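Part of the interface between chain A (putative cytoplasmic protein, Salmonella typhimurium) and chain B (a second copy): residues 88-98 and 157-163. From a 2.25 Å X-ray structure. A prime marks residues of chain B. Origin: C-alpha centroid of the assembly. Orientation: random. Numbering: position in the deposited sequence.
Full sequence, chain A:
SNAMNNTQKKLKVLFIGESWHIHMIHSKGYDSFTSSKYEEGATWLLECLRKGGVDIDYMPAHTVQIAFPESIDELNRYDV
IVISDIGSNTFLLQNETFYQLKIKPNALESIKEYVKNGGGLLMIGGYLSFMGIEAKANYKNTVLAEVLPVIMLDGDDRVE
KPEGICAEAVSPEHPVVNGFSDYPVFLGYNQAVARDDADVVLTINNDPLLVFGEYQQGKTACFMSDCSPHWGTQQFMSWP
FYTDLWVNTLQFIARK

Chain A (88-98) SNTFLLQNETF
Chain B, residues 157-163: DRVEKPE

How does the chain B strand present itself to chain A? Arg158′ to Glu160′ run extended, from phi/psi -67/137 at Arg158′ to -95/123 at Glu160′, so alternate side chains face the same way: Arg158′ and Glu160′ point their CA-to-CB bonds toward chain A, Val159′ and Lys161′ away. Facing them is a helix that runs to Leu92, a break from helical geometry at Leu93 (-128/55), and a second helix, 95-98, with Gln94 at its N-cap position. Together the stretches bury 321 Å².

What does Arg158′ grip? With rotamers m, t, m and chi4 of 136°, its guanidinium reaches Asn89 (chi1 m, chi2 -29°), whose OD1 lies near the guanidinium plane, at its edge. Asn89 OD1 accepts two hydrogen bonds, from Arg158′ NH1 at 2.9 Å and Arg158′ NH2 at 3.1 Å. Leu93 CD1 approaches Arg158′ NH1 obliquely at 4.2 Å.

Why does a glutamate suit position 160′, buried against leucines? Its m, m rotamer, with chi3 of 2°, carries the carboxylate outward from the strand and somewhat back, to meet the Arg158′ guanidinium, where OE2 of Glu160′ forms a 3.0 Å salt bridge with NH1 of Arg158′. This balances the buried charge and ties down the arginine that holds Asn89. Glu160′ CB packs on Leu92 CB at 4.2 Å, while Leu93 (m, t) brings CD2 to 3.4 Å from Glu160′ OE1.

What closes the contact at Pro162′? The chain turns a corner here (phi/psi -62/-22), and the proline ring, C-gamma endo, points toward chain A. Pro162′ CG lies 3.5 Å from Leu92 O and Pro162′ CD 4.4 Å from Leu92 CD2 (m, t); an apolar ring suits this buried spot. Thr97 and Pro162′ are the register pair, their CA atoms 6.2 Å apart. Thr97 (chi1 m), also pointing toward its partner, places OG1 3.6 Å from Pro162′ CB; its hydroxyl suits the place by donating to a water, which accepts from Thr97 OG1 at 2.6 Å and donates to Pro162′ O at 2.9 Å.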

# COMPACT_ATOMS: atom_id res chain seq x y z
N SER A 88 -21.67 1.59 4.11
CA SER A 88 -22.24 1.21 5.41
C SER A 88 -21.20 0.95 6.51
O SER A 88 -21.47 1.22 7.68
CB SER A 88 -23.19 0.01 5.24
OG SER A 88 -22.52 -1.18 4.83
N ASN A 89 -20.03 0.43 6.13
CA ASN A 89 -18.92 0.21 7.06
C ASN A 89 -18.48 1.46 7.81
O ASN A 89 -18.14 1.40 8.97
CB ASN A 89 -17.71 -0.39 6.34
CG ASN A 89 -17.91 -1.85 5.94
OD1 ASN A 89 -18.64 -2.61 6.59
ND2 ASN A 89 -17.23 -2.25 4.87
N THR A 90 -18.49 2.60 7.13
CA THR A 90 -18.11 3.86 7.75
C THR A 90 -19.08 4.24 8.88
O THR A 90 -18.65 4.76 9.92
CB THR A 90 -17.98 4.98 6.68
OG1 THR A 90 -17.00 4.60 5.72
CG2 THR A 90 -17.57 6.30 7.30
N PHE A 91 -20.37 3.94 8.68
CA PHE A 91 -21.39 4.19 9.69
C PHE A 91 -21.36 3.21 10.85
O PHE A 91 -21.55 3.58 12.00
CB PHE A 91 -22.79 4.17 9.09
CG PHE A 91 -23.11 5.38 8.26
CD1 PHE A 91 -23.14 5.30 6.87
CD2 PHE A 91 -23.38 6.61 8.86
CE1 PHE A 91 -23.44 6.42 6.10
CE2 PHE A 91 -23.68 7.74 8.10
CZ PHE A 91 -23.71 7.64 6.71
N LEU A 92 -21.11 1.95 10.54
CA LEU A 92 -21.21 0.90 11.54
C LEU A 92 -19.93 0.72 12.32
O LEU A 92 -19.95 0.13 13.41
CB LEU A 92 -21.56 -0.42 10.86
CG LEU A 92 -22.95 -0.49 10.23
CD1 LEU A 92 -22.99 -1.57 9.15
CD2 LEU A 92 -23.99 -0.75 11.32
N LEU A 93 -18.82 1.22 11.78
CA LEU A 93 -17.47 0.98 12.32
C LEU A 93 -16.70 2.29 12.53
O LEU A 93 -15.59 2.47 12.01
CB LEU A 93 -16.67 0.02 11.40
CG LEU A 93 -17.30 -1.33 11.04
CD1 LEU A 93 -16.52 -1.99 9.92
CD2 LEU A 93 -17.44 -2.26 12.26
N GLN A 94 -17.31 3.19 13.30
CA GLN A 94 -16.66 4.42 13.71
C GLN A 94 -15.46 4.07 14.58
O GLN A 94 -15.37 2.95 15.10
CB GLN A 94 -17.65 5.32 14.45
CG GLN A 94 -18.85 5.73 13.57
CD GLN A 94 -20.05 6.20 14.37
OE1 GLN A 94 -19.91 6.96 15.32
NE2 GLN A 94 -21.24 5.75 13.98
N ASN A 95 -14.55 5.02 14.71
CA ASN A 95 -13.28 4.77 15.39
C ASN A 95 -13.41 4.27 16.83
O ASN A 95 -12.64 3.39 17.25
CB ASN A 95 -12.35 6.00 15.28
CG ASN A 95 -12.09 6.39 13.82
OD1 ASN A 95 -12.12 5.55 12.92
ND2 ASN A 95 -11.86 7.69 13.58
N GLU A 96 -14.40 4.79 17.56
CA GLU A 96 -14.65 4.32 18.95
C GLU A 96 -15.03 2.84 18.99
O GLU A 96 -14.72 2.12 19.94
CB GLU A 96 -15.72 5.17 19.64
CG GLU A 96 -15.35 6.64 19.90
CD GLU A 96 -14.20 6.79 20.87
OE1 GLU A 96 -14.32 6.33 22.04
OE2 GLU A 96 -13.16 7.39 20.48
N THR A 97 -15.69 2.38 17.94
CA THR A 97 -16.12 1.00 17.81
C THR A 97 -14.95 0.12 17.38
O THR A 97 -14.56 -0.82 18.09
CB THR A 97 -17.28 0.87 16.80
OG1 THR A 97 -18.43 1.50 17.35
CG2 THR A 97 -17.62 -0.60 16.48
N PHE A 98 -14.38 0.45 16.22
CA PHE A 98 -13.39 -0.43 15.60
C PHE A 98 -12.03 -0.42 16.29
O PHE A 98 -11.37 -1.45 16.37
CB PHE A 98 -13.25 -0.17 14.09
CG PHE A 98 -12.60 -1.30 13.37
CD1 PHE A 98 -13.31 -2.47 13.09
CD2 PHE A 98 -11.26 -1.23 13.00
CE1 PHE A 98 -12.69 -3.55 12.43
CE2 PHE A 98 -10.63 -2.31 12.33
CZ PHE A 98 -11.35 -3.46 12.05
N ASP B 157 -20.88 -11.87 5.25
CA ASP B 157 -21.78 -12.50 6.19
C ASP B 157 -21.73 -11.84 7.59
O ASP B 157 -22.34 -12.33 8.54
CB ASP B 157 -21.52 -14.02 6.24
CG ASP B 157 -20.20 -14.37 6.90
OD1 ASP B 157 -19.48 -13.44 7.32
OD2 ASP B 157 -19.87 -15.58 6.97
N ARG B 158 -21.02 -10.72 7.70
CA ARG B 158 -20.96 -9.98 8.94
C ARG B 158 -22.32 -9.38 9.30
O ARG B 158 -23.03 -8.83 8.44
CB ARG B 158 -19.95 -8.85 8.88
CG ARG B 158 -18.51 -9.24 8.56
CD ARG B 158 -17.77 -7.96 8.28
NE ARG B 158 -18.21 -7.34 7.04
CZ ARG B 158 -18.45 -6.04 6.87
NH1 ARG B 158 -18.31 -5.19 7.89
NH2 ARG B 158 -18.84 -5.59 5.68
N VAL B 159 -22.66 -9.50 10.57
CA VAL B 159 -23.69 -8.68 11.16
C VAL B 159 -22.97 -7.79 12.18
O VAL B 159 -22.38 -8.29 13.14
CB VAL B 159 -24.81 -9.52 11.84
CG1 VAL B 159 -25.80 -8.59 12.61
CG2 VAL B 159 -25.53 -10.36 10.80
N GLU B 160 -22.99 -6.49 11.94
CA GLU B 160 -22.27 -5.55 12.79
C GLU B 160 -23.21 -4.98 13.87
O GLU B 160 -24.26 -4.41 13.57
CB GLU B 160 -21.61 -4.44 11.94
CG GLU B 160 -20.54 -4.95 10.94
CD GLU B 160 -19.19 -5.32 11.59
OE1 GLU B 160 -19.06 -5.22 12.84
OE2 GLU B 160 -18.25 -5.70 10.85
N LYS B 161 -22.84 -5.15 15.12
CA LYS B 161 -23.67 -4.62 16.19
C LYS B 161 -22.89 -3.75 17.17
O LYS B 161 -22.65 -4.18 18.30
CB LYS B 161 -24.37 -5.77 16.96
CG LYS B 161 -25.40 -6.57 16.16
CD LYS B 161 -26.69 -5.79 15.93
CE LYS B 161 -27.70 -6.64 15.19
NZ LYS B 161 -28.97 -5.93 14.92
N PRO B 162 -22.52 -2.52 16.74
CA PRO B 162 -21.76 -1.65 17.62
C PRO B 162 -22.52 -1.28 18.91
O PRO B 162 -21.88 -0.89 19.88
CB PRO B 162 -21.48 -0.41 16.76
CG PRO B 162 -22.50 -0.43 15.70
CD PRO B 162 -22.78 -1.87 15.44
N GLU B 163 -23.86 -1.37 18.89
CA GLU B 163 -24.70 -1.12 20.07
C GLU B 163 -24.54 -2.22 21.10
O GLU B 163 -24.85 -1.99 22.27
CB GLU B 163 -26.21 -1.10 19.77
CG GLU B 163 -26.66 -0.77 18.40
CD GLU B 163 -26.64 -1.95 17.46
OE1 GLU B 163 -27.71 -2.52 17.16
OE2 GLU B 163 -25.54 -2.28 17.00
O HOH W 1 -19.16 -0.03 19.30